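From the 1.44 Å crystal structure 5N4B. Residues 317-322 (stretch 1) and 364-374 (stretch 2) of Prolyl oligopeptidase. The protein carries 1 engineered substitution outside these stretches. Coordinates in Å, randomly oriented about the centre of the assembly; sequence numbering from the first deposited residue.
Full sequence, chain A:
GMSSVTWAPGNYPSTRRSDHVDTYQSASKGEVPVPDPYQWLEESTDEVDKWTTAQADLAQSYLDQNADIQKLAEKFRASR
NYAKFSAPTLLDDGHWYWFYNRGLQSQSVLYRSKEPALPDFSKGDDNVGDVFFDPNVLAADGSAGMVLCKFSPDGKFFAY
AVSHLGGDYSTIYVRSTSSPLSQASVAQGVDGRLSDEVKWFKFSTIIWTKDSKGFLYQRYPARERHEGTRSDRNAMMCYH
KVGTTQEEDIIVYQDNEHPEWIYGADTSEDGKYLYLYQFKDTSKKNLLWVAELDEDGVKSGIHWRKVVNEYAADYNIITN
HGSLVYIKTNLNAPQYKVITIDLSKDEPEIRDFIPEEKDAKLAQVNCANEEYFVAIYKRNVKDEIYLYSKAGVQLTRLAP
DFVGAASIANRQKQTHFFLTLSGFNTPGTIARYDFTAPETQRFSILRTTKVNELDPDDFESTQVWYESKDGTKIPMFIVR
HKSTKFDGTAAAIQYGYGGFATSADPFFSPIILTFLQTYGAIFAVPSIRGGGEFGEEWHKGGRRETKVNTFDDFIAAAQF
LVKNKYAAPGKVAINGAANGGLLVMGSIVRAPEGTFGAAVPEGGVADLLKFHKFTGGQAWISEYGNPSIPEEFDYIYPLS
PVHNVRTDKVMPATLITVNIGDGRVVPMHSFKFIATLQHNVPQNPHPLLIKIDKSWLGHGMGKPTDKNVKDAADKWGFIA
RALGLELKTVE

Stretch 1, residues 317-322: IITNHG
Stretch 2 (364-374) QVNCANEEYFV

What fills the apolar centre of the contact? Ile318 does, its CA-to-CB bond pointing toward the second stretch and its side chain in the m, t rotamer (chi1 -59°, chi2 159°). Its CG2 reaches 3.8 Å from Val365 O, 4.0 Å from Cys367 N and 4.0 Å from Phe373 CE1, while its CD1 lies 3.9 Å from Val365 CB. Phe373 (chi1 -61°, chi2 -88°) also points toward the first stretch and presents its ring edge to that CG2 methyl. Thr319, with chi1 -164° (t), extends the patch: its CG2 stands 4.0 Å from Phe373 CE1 and 3.9 Å from Cys367 CB. Val365 (chi1 -178°) and Cys367 (chi1 -179°) are both t. These are van der Waals distances, and the contact buries 296 Å² in all, both sides summed.

How do the backbones run to allow this packing? Strand 317-321 and strand 364-368 point roughly the same way, their axes crossing at 32° with a closest approach of 6.4 Å. Ile318 CA lies 6.1 Å from Asn366 CA, and Thr319 CA lies 6.7 Å from Cys367 CA. No direct hydrogen bond joins the stretches. Ile318 departs from regular strand geometry at phi/psi -96/-57, and Thr319 is nearly fully extended at -169/-173; the chain returns to ordinary strand values at Asn320 (-146/152) and His321 (-124/107). A water bridges the gap, accepting from Cys367 N at 2.9 Å and donating a weak bond to Ile318 O at 3.4 Å.

What holds the second stretch in shape? It folds back as a hairpin, with Asn366 N bonded to Val374 O at 2.9 Å and Val374 N to Asn366 O at 2.8 Å. Nearer the turn, Ala368 N donates to Tyr372 O at 2.9 Å and Tyr372 N to Ala368 O at 3.0 Å. Asn369 and Glu370 make the bend with positive phi, 51/45 and 69/-38, before Glu371 at -132/-10. This pairing places Cys367 and Phe373 together against Ile318 and Thr319.

Where does the contact turn polar? At His321, whose CA-to-CB bond points toward the second stretch (chi1 -63°, m; chi2 -57°). Its CE1 comes within 3.1 Å of Glu370 O, which lies at the ring edge near the ring plane. Beside it, a second water accepts a weak bond from His321 NE2 at 2.8 Å and donates to Glu371 O at 2.8 Å, linking the imidazole to the turn backbone. Cys367 SG sits 5.4 Å from the centroid of the His321 ring, in an oblique approach, 69° off the ring normal; the CB of the same Cys367 lies 3.9 Å from Thr319 CG2, in the apolar centre.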

# COMPACT_ATOMS: atom_id res chain seq x y z
N ILE A 317 4.59 0.82 -19.65
CA ILE A 317 3.89 1.04 -20.90
C ILE A 317 2.53 1.68 -20.68
O ILE A 317 1.75 1.26 -19.82
CB ILE A 317 3.65 -0.29 -21.63
CG1 ILE A 317 4.94 -1.05 -21.89
CG2 ILE A 317 2.87 -0.05 -22.96
CD1 ILE A 317 5.93 -0.31 -22.65
N ILE A 318 2.18 2.65 -21.51
CA ILE A 318 0.83 3.23 -21.58
C ILE A 318 0.04 2.56 -22.70
O ILE A 318 -1.03 1.99 -22.46
CB ILE A 318 0.89 4.75 -21.83
CG1 ILE A 318 1.66 5.43 -20.71
CG2 ILE A 318 -0.52 5.30 -21.98
CD1 ILE A 318 2.20 6.78 -21.07
N THR A 319 0.54 2.61 -23.91
CA THR A 319 -0.13 2.00 -25.06
C THR A 319 0.83 1.99 -26.24
O THR A 319 1.98 2.41 -26.12
CB THR A 319 -1.44 2.72 -25.38
OG1 THR A 319 -2.19 1.82 -26.24
CG2 THR A 319 -1.27 4.06 -26.07
N ASN A 320 0.32 1.60 -27.40
CA ASN A 320 1.10 1.70 -28.63
C ASN A 320 0.13 2.01 -29.75
O ASN A 320 -1.04 1.63 -29.71
CB ASN A 320 1.85 0.41 -28.98
CG ASN A 320 0.93 -0.69 -29.33
OD1 ASN A 320 0.20 -1.16 -28.48
ND2 ASN A 320 0.95 -1.14 -30.58
N HIS A 321 0.63 2.68 -30.78
CA HIS A 321 -0.07 2.83 -32.05
C HIS A 321 0.90 2.27 -33.10
O HIS A 321 1.94 2.87 -33.38
CB HIS A 321 -0.51 4.28 -32.32
CG HIS A 321 -1.49 4.79 -31.31
ND1 HIS A 321 -2.69 4.18 -31.06
CD2 HIS A 321 -1.45 5.88 -30.50
CE1 HIS A 321 -3.34 4.84 -30.11
NE2 HIS A 321 -2.61 5.88 -29.75
N GLY A 322 0.59 1.10 -33.63
CA GLY A 322 1.57 0.43 -34.46
C GLY A 322 2.84 0.20 -33.69
O GLY A 322 2.82 -0.21 -32.52
N GLN A 364 0.16 9.20 -13.28
CA GLN A 364 -0.57 8.17 -14.02
C GLN A 364 -0.94 8.72 -15.39
O GLN A 364 -1.32 9.90 -15.50
CB GLN A 364 -1.84 7.80 -13.26
CG GLN A 364 -2.56 6.58 -13.83
CD GLN A 364 -3.89 6.22 -13.19
OE1 GLN A 364 -4.43 6.91 -12.34
NE2 GLN A 364 -4.49 5.17 -13.70
N VAL A 365 -0.90 7.88 -16.43
CA VAL A 365 -1.38 8.24 -17.76
C VAL A 365 -2.07 7.02 -18.33
O VAL A 365 -1.45 5.94 -18.40
CB VAL A 365 -0.27 8.69 -18.74
CG1 VAL A 365 -0.87 9.07 -20.08
CG2 VAL A 365 0.50 9.88 -18.23
N ASN A 366 -3.31 7.20 -18.78
CA ASN A 366 -4.09 6.15 -19.45
C ASN A 366 -4.52 6.63 -20.84
O ASN A 366 -4.87 7.79 -21.02
CB ASN A 366 -5.34 5.79 -18.68
CG ASN A 366 -5.07 5.08 -17.38
OD1 ASN A 366 -3.97 5.12 -16.78
ND2 ASN A 366 -6.09 4.41 -16.89
N CYS A 367 -4.48 5.76 -21.82
CA CYS A 367 -5.07 6.07 -23.10
C CYS A 367 -6.56 5.77 -23.04
O CYS A 367 -6.96 4.72 -22.51
CB CYS A 367 -4.42 5.20 -24.17
SG CYS A 367 -5.00 5.45 -25.86
N ALA A 368 -7.36 6.67 -23.56
CA ALA A 368 -8.81 6.60 -23.51
C ALA A 368 -9.40 6.90 -24.87
O ALA A 368 -8.90 7.74 -25.64
CB ALA A 368 -9.38 7.60 -22.50
N ASN A 369 -10.51 6.23 -25.17
CA ASN A 369 -11.23 6.46 -26.42
C ASN A 369 -10.26 6.37 -27.60
O ASN A 369 -10.27 7.23 -28.50
CB ASN A 369 -11.98 7.79 -26.42
CG ASN A 369 -12.93 7.95 -27.60
OD1 ASN A 369 -13.47 6.97 -28.11
ND2 ASN A 369 -13.16 9.21 -28.02
N GLU A 370 -9.43 5.34 -27.56
CA GLU A 370 -8.47 4.96 -28.58
C GLU A 370 -7.28 5.89 -28.79
O GLU A 370 -6.18 5.40 -29.05
CB GLU A 370 -9.13 4.71 -29.94
CG GLU A 370 -10.09 3.49 -29.96
CD GLU A 370 -9.43 2.09 -29.86
OE1 GLU A 370 -8.26 1.93 -29.43
OE2 GLU A 370 -10.13 1.10 -30.19
N GLU A 371 -7.48 7.21 -28.70
CA GLU A 371 -6.45 8.14 -29.15
C GLU A 371 -6.13 9.26 -28.16
O GLU A 371 -5.19 10.02 -28.40
CB GLU A 371 -6.84 8.77 -30.49
CG GLU A 371 -8.04 9.62 -30.49
CD GLU A 371 -8.23 10.32 -31.85
OE1 GLU A 371 -8.36 9.59 -32.86
OE2 GLU A 371 -8.19 11.58 -31.89
N TYR A 372 -6.91 9.41 -27.10
CA TYR A 372 -6.72 10.47 -26.12
C TYR A 372 -5.91 9.93 -24.95
O TYR A 372 -5.76 8.72 -24.74
CB TYR A 372 -8.04 11.01 -25.60
CG TYR A 372 -8.91 11.73 -26.58
CD1 TYR A 372 -9.66 11.04 -27.50
CD2 TYR A 372 -8.95 13.11 -26.59
CE1 TYR A 372 -10.47 11.74 -28.43
CE2 TYR A 372 -9.74 13.82 -27.48
CZ TYR A 372 -10.50 13.12 -28.41
OH TYR A 372 -11.31 13.78 -29.32
N PHE A 373 -5.38 10.84 -24.16
CA PHE A 373 -4.65 10.47 -22.95
C PHE A 373 -5.21 11.24 -21.78
O PHE A 373 -5.47 12.43 -21.88
CB PHE A 373 -3.16 10.71 -23.09
CG PHE A 373 -2.53 9.91 -24.19
CD1 PHE A 373 -2.06 8.64 -23.92
CD2 PHE A 373 -2.47 10.40 -25.46
CE1 PHE A 373 -1.49 7.87 -24.91
CE2 PHE A 373 -1.89 9.62 -26.46
CZ PHE A 373 -1.41 8.39 -26.20
N VAL A 374 -5.39 10.56 -20.65
CA VAL A 374 -5.80 11.18 -19.39
C VAL A 374 -4.60 11.09 -18.47
O VAL A 374 -3.99 10.02 -18.34
CB VAL A 374 -7.04 10.49 -18.79
CG1 VAL A 374 -7.55 11.24 -17.57
CG2 VAL A 374 -8.16 10.33 -19.83
O HOH W 1 -3.91 3.06 -21.00
O HOH W 2 -3.17 8.62 -29.69